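Local coordinates for reticulocyte binding protein (Streptococcus agalactiae COH1, PDB 3FAW) that probably hydrolyses alpha-1,6 linkages in alpha-glucans such as pullulan, as a pullulanase attached to the cell wall of group B Streptococcus, at residues Phe55-Asp59 against Leu87-Leu93; Trp122-Asp126 against Thr430-Ser434. All blocks are in the same frame, centred on the assembly; numbering follows the deposited sequence. Where two conformers were deposited one is given.

Contact 1. Residues Phe55-Asp59 against Leu87-Leu93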
loop_
_atom_site.group_PDB
_atom_site.type_symbol
_atom_site.label_atom_id
_atom_site.label_comp_id
_atom_site.label_asym_id
_atom_site.label_seq_id
_atom_site.Cartn_x
_atom_site.Cartn_y
_atom_site.Cartn_z
ATOM N N PHE A 55 -14.816 35.801 13.065
ATOM C CA PHE A 55 -15.765 36.316 14.050
ATOM C C PHE A 55 -16.960 35.378 14.183
ATOM O O PHE A 55 -17.199 34.534 13.316
ATOM C CB PHE A 55 -16.249 37.714 13.637
ATOM C CG PHE A 55 -15.240 38.806 13.877
ATOM C CD1 PHE A 55 -15.423 39.726 14.904
ATOM C CD2 PHE A 55 -14.103 38.912 13.082
ATOM C CE1 PHE A 55 -14.490 40.736 15.131
ATOM C CE2 PHE A 55 -13.167 39.916 13.304
ATOM C CZ PHE A 55 -13.360 40.829 14.329
ATOM N N THR A 56 -17.699 35.523 15.280
ATOM C CA THR A 56 -18.987 34.844 15.442
ATOM C C THR A 56 -19.928 35.267 14.309
ATOM O O THR A 56 -20.578 34.430 13.682
ATOM C CB THR A 56 -19.645 35.187 16.797
ATOM O OG1 THR A 56 -19.664 36.611 16.976
ATOM C CG2 THR A 56 -18.883 34.540 17.952
ATOM N N THR A 57 -19.985 36.574 14.060
ATOM C CA THR A 57 -20.762 37.134 12.951
ATOM C C THR A 57 -20.326 38.570 12.642
ATOM O O THR A 57 -19.799 39.266 13.517
ATOM C CB THR A 57 -22.279 37.121 13.253
ATOM O OG1 THR A 57 -22.984 37.811 12.213
ATOM C CG2 THR A 57 -22.575 37.785 14.596
ATOM N N LEU A 58 -20.544 38.999 11.397
ATOM C CA LEU A 58 -20.293 40.389 10.985
ATOM C C LEU A 58 -21.580 41.156 10.629
ATOM O O LEU A 58 -21.508 42.293 10.162
ATOM C CB LEU A 58 -19.310 40.430 9.809
ATOM C CG LEU A 58 -17.887 39.946 10.105
ATOM C CD1 LEU A 58 -17.068 39.866 8.826
ATOM C CD2 LEU A 58 -17.199 40.845 11.121
ATOM N N ASP A 59 -22.743 40.542 10.855
ATOM C CA ASP A 59 -24.032 41.220 10.652
ATOM C C ASP A 59 -24.639 41.645 11.986
ATOM O O ASP A 59 -24.048 42.433 12.724
ATOM C CB ASP A 59 -25.019 40.344 9.856
ATOM C CG ASP A 59 -25.311 39.002 10.521
ATOM O OD1 ASP A 59 -25.431 38.947 11.764
ATOM O OD2 ASP A 59 -25.430 37.997 9.790
ATOM N N LEU A 87 -14.609 43.245 4.751
ATOM C CA LEU A 87 -15.581 42.398 5.444
ATOM C C LEU A 87 -16.114 41.305 4.521
ATOM O O LEU A 87 -16.645 41.593 3.447
ATOM C CB LEU A 87 -16.759 43.235 5.971
ATOM C CG LEU A 87 -16.556 44.022 7.270
ATOM C CD1 LEU A 87 -15.442 45.052 7.133
ATOM C CD2 LEU A 87 -17.858 44.696 7.692
ATOM N N ASP A 88 -15.960 40.052 4.942
ATOM C CA ASP A 88 -16.645 38.925 4.305
ATOM C C ASP A 88 -17.774 38.470 5.237
ATOM O O ASP A 88 -17.550 37.684 6.163
ATOM C CB ASP A 88 -15.663 37.783 4.021
ATOM C CG ASP A 88 -16.261 36.693 3.140
ATOM O OD1 ASP A 88 -17.505 36.571 3.071
ATOM O OD2 ASP A 88 -15.477 35.947 2.518
ATOM N N THR A 89 -18.980 38.984 4.996
ATOM C CA THR A 89 -20.131 38.710 5.867
ATOM C C THR A 89 -20.639 37.270 5.750
ATOM O O THR A 89 -21.228 36.741 6.695
ATOM C CB THR A 89 -21.304 39.687 5.607
ATOM O OG1 THR A 89 -21.754 39.571 4.252
ATOM C CG2 THR A 89 -20.879 41.123 5.880
ATOM N N SER A 90 -20.411 36.647 4.596
ATOM C CA SER A 90 -20.790 35.251 4.379
ATOM C C SER A 90 -20.005 34.306 5.284
ATOM O O SER A 90 -20.583 33.438 5.935
ATOM C CB SER A 90 -20.562 34.852 2.917
ATOM O OG SER A 90 -20.938 33.501 2.695
ATOM N N LYS A 91 -18.688 34.483 5.311
ATOM C CA LYS A 91 -17.801 33.637 6.108
ATOM C C LYS A 91 -17.569 34.204 7.509
ATOM O O LYS A 91 -16.890 33.581 8.326
ATOM C CB LYS A 91 -16.462 33.464 5.395
ATOM C CG LYS A 91 -16.548 32.729 4.069
ATOM C CD LYS A 91 -15.163 32.546 3.467
ATOM C CE LYS A 91 -15.197 31.721 2.194
ATOM N NZ LYS A 91 -13.834 31.584 1.603
ATOM N N SER A 92 -18.135 35.382 7.776
ATOM C CA SER A 92 -17.945 36.090 9.042
ATOM C C SER A 92 -16.462 36.241 9.377
ATOM O O SER A 92 -16.052 36.088 10.528
ATOM C CB SER A 92 -18.711 35.399 10.174
ATOM O OG SER A 92 -20.106 35.487 9.946
ATOM N N LEU A 93 -15.664 36.538 8.353
ATOM C CA LEU A 93 -14.246 36.805 8.538
ATOM C C LEU A 93 -13.891 38.202 8.052
ATOM O O LEU A 93 -14.474 38.715 7.091
ATOM C CB LEU A 93 -13.378 35.732 7.859
ATOM C CG LEU A 93 -13.423 35.547 6.344
ATOM C CD1 LEU A 93 -12.630 36.625 5.644
ATOM C CD2 LEU A 93 -12.873 34.175 5.969
#
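Leu-58 reaches across to the turn 87-93 and packs along the backbone of Ser-92. Its CB lies 4.3 Å from the CG2 methyl of Thr-89. With CG beside the backbone N and anti to the carbonyl carbon (chi1 -66°), the branch point comes over the main chain of Ser-92, CG standing 4.0 Å from CA of that residue. The two methyls then part. CD1 rests against two carbonyl oxygens, 3.3 Å from O of Leu-93 and 3.5 Å from O of Asp-88; CB of Leu-87 touches it from another side. CD2 turns back to its own segment and sits above the rim of the Phe-55 ring, so one leucine fills the angle between phenyl and turn. OG of Ser-92 lies 3.5 Å from CA of Thr-57. Beside it, N of Phe-55 donates to O of Ser-92 at 2.8 Å. Strand 50-55 thus joins the start of strand 93-98. In the turn itself, Asp-88 OD1 accepts from N of Lys-91, an Asx motif, and Ser-92 takes left-handed backbone angles. Ser-92 and Leu-93 together face Asp-88: a G1 beta bulge at the end of an antiparallel hairpin, here between strands 79-88 and 93-98.

Contact 2. Residues Trp122-Asp126 against Thr430-Ser434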
loop_
_atom_site.group_PDB
_atom_site.type_symbol
_atom_site.label_atom_id
_atom_site.label_comp_id
_atom_site.label_asym_id
_atom_site.label_seq_id
_atom_site.Cartn_x
_atom_site.Cartn_y
_atom_site.Cartn_z
ATOM N N TRP A 122 -0.498 27.199 6.820
ATOM C CA TRP A 122 0.511 26.325 6.213
ATOM C C TRP A 122 1.069 26.900 4.902
ATOM O O TRP A 122 2.256 26.737 4.621
ATOM C CB TRP A 122 0.001 24.880 6.040
ATOM C CG TRP A 122 -1.059 24.663 4.987
ATOM C CD1 TRP A 122 -2.410 24.586 5.189
ATOM C CD2 TRP A 122 -0.852 24.453 3.583
ATOM N NE1 TRP A 122 -3.054 24.362 3.997
ATOM C CE2 TRP A 122 -2.123 24.272 2.996
ATOM C CE3 TRP A 122 0.284 24.405 2.764
ATOM C CZ2 TRP A 122 -2.293 24.048 1.624
ATOM C CZ3 TRP A 122 0.114 24.183 1.399
ATOM C CH2 TRP A 122 -1.168 24.009 0.845
ATOM N N GLU A 123 0.230 27.578 4.118
ATOM C CA GLU A 123 0.687 28.257 2.896
ATOM C C GLU A 123 1.724 29.342 3.207
ATOM O O GLU A 123 2.712 29.492 2.486
ATOM C CB GLU A 123 -0.482 28.903 2.126
ATOM C CG GLU A 123 -1.504 27.922 1.549
ATOM C CD GLU A 123 -2.685 27.668 2.473
ATOM O OE1 GLU A 123 -2.555 27.869 3.703
ATOM O OE2 GLU A 123 -3.745 27.260 1.964
ATOM N N PHE A 124 1.476 30.101 4.272
ATOM C CA PHE A 124 2.398 31.146 4.726
ATOM C C PHE A 124 3.664 30.537 5.344
ATOM O O PHE A 124 4.761 31.074 5.164
ATOM C CB PHE A 124 1.694 32.069 5.733
ATOM C CG PHE A 124 2.493 33.300 6.119
ATOM C CD1 PHE A 124 3.045 34.126 5.149
ATOM C CD2 PHE A 124 2.657 33.644 7.456
ATOM C CE1 PHE A 124 3.768 35.265 5.504
ATOM C CE2 PHE A 124 3.375 34.780 7.820
ATOM C CZ PHE A 124 3.932 35.591 6.841
ATOM N N LYS A 125 3.510 29.421 6.063
ATOM C CA LYS A 125 4.660 28.675 6.596
ATOM C C LYS A 125 5.569 28.166 5.468
ATOM O O LYS A 125 6.790 28.180 5.604
ATOM C CB LYS A 125 4.205 27.499 7.473
ATOM C CG LYS A 125 3.655 27.906 8.834
ATOM C CD LYS A 125 3.471 26.714 9.764
ATOM C CE LYS A 125 3.093 27.179 11.170
ATOM N NZ LYS A 125 2.778 26.069 12.105
ATOM N N ASP A 126 4.972 27.715 4.364
ATOM C CA ASP A 126 5.743 27.341 3.166
ATOM C C ASP A 126 6.428 28.562 2.550
ATOM O O ASP A 126 7.592 28.490 2.154
ATOM C CB ASP A 126 4.851 26.691 2.101
ATOM C CG ASP A 126 4.475 25.255 2.426
ATOM O OD1 ASP A 126 5.072 24.649 3.341
ATOM O OD2 ASP A 126 3.575 24.726 1.736
ATOM N N THR A 430 -0.128 17.971 0.203
ATOM C CA THR A 430 -0.136 19.224 -0.552
ATOM C C THR A 430 0.784 20.266 0.105
ATOM O O THR A 430 1.184 21.237 -0.531
ATOM C CB THR A 430 -1.563 19.810 -0.679
ATOM O OG1 THR A 430 -2.136 19.996 0.622
ATOM C CG2 THR A 430 -2.454 18.881 -1.489
ATOM N N HIS A 431 1.115 20.049 1.379
ATOM C CA HIS A 431 1.989 20.949 2.133
ATOM C C HIS A 431 3.440 20.597 1.804
ATOM O O HIS A 431 3.803 19.427 1.777
ATOM C CB HIS A 431 1.718 20.845 3.645
ATOM C CG HIS A 431 0.263 20.942 4.010
ATOM N ND1 HIS A 431 -0.196 20.758 5.298
ATOM C CD2 HIS A 431 -0.835 21.186 3.254
ATOM C CE1 HIS A 431 -1.511 20.892 5.319
ATOM N NE2 HIS A 431 -1.924 21.157 4.093
ATOM N N ALA A 432 4.258 21.618 1.555
ATOM C CA ALA A 432 5.581 21.442 0.938
ATOM C C ALA A 432 6.514 20.444 1.636
ATOM O O ALA A 432 7.104 19.576 0.978
ATOM C CB ALA A 432 6.282 22.800 0.797
ATOM N N MET A 433 6.671 20.567 2.953
ATOM C CA MET A 433 7.595 19.696 3.683
ATOM C C MET A 433 6.984 18.312 3.934
ATOM O O MET A 433 7.710 17.335 4.113
ATOM C CB MET A 433 8.040 20.345 4.994
ATOM C CG MET A 433 8.661 21.733 4.838
ATOM S SD MET A 433 10.066 21.810 3.708
ATOM C CE MET A 433 9.257 22.196 2.160
ATOM N N SER A 434 5.654 18.233 3.934
ATOM C CA SER A 434 4.950 16.948 3.983
ATOM C C SER A 434 5.080 16.230 2.638
ATOM O O SER A 434 5.264 15.012 2.589
ATOM C CB SER A 434 3.472 17.149 4.310
ATOM O OG SER A 434 3.300 17.695 5.607
#
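The indole of Trp-122 has a neighbour on each face: the carboxylate carbon of Glu-123 toward the rim of one, and CD2 of His-431 over the centre of the other. OE2 of Glu-123 makes a salt bridge with Lys-497. The histidine stacks face to face on the five-membered ring, centroids 3.6 Å apart and planes inclined by 21°. CD2 of His-431 comes within 3.3 Å of CD2 of Trp-122, and NE2 of the histidine lies equally close to CE2 of the indole. At the indole edge, in its plane, is Asp-126 OD2. The tryptophan CG stands between the backbone N and the carbonyl carbon (chi1 71°), which swings the indole against the histidine. Both imidazole nitrogens are hydrogen-bonded, ND1 to O of Tyr-408 and NE2 to OD2 of Asp-494, fixing the ring's rotation; two such acceptors would favour a positively charged histidine.

One turn on, Asp-126 OD2 accepts from N of Ala-432 at 3.2 Å, on its syn side and 29° out of the carboxylate plane, while its OD1 packs 3.4 Å from CB of Ala-432. OD1 also bonds to the hydroxyl of Tyr-408, which bonds to N of Met-433 as well. The first turn of helix 432-449 thus meets a carboxylate that its N-terminal dipole would probably stabilise. Helix 122-129, which follows strand 114-120 of the N-terminal sheet, is held here against the start of the TIM-barrel helix that leads into strand 453-456.

Contact 1 is a surface contact in the N-terminal sheet, its centre about 43 Å from the centre of the chain; contact 2, centred about 24 Å from the same point, is partly buried where that region meets the catalytic barrel. The two share no element, and their nearest atoms are about 11 Å apart. Contact 1 closes within a single sheet, 28 residues apart in sequence, through a backbone bond and one aliphatic side chain. Contact 2 joins parts 304 residues apart, and side chains do the work: stacked rings and a carboxylate at a helix start. The first shapes a strand end and hairpin, whereas the second is an interface between the N-terminal region and the barrel.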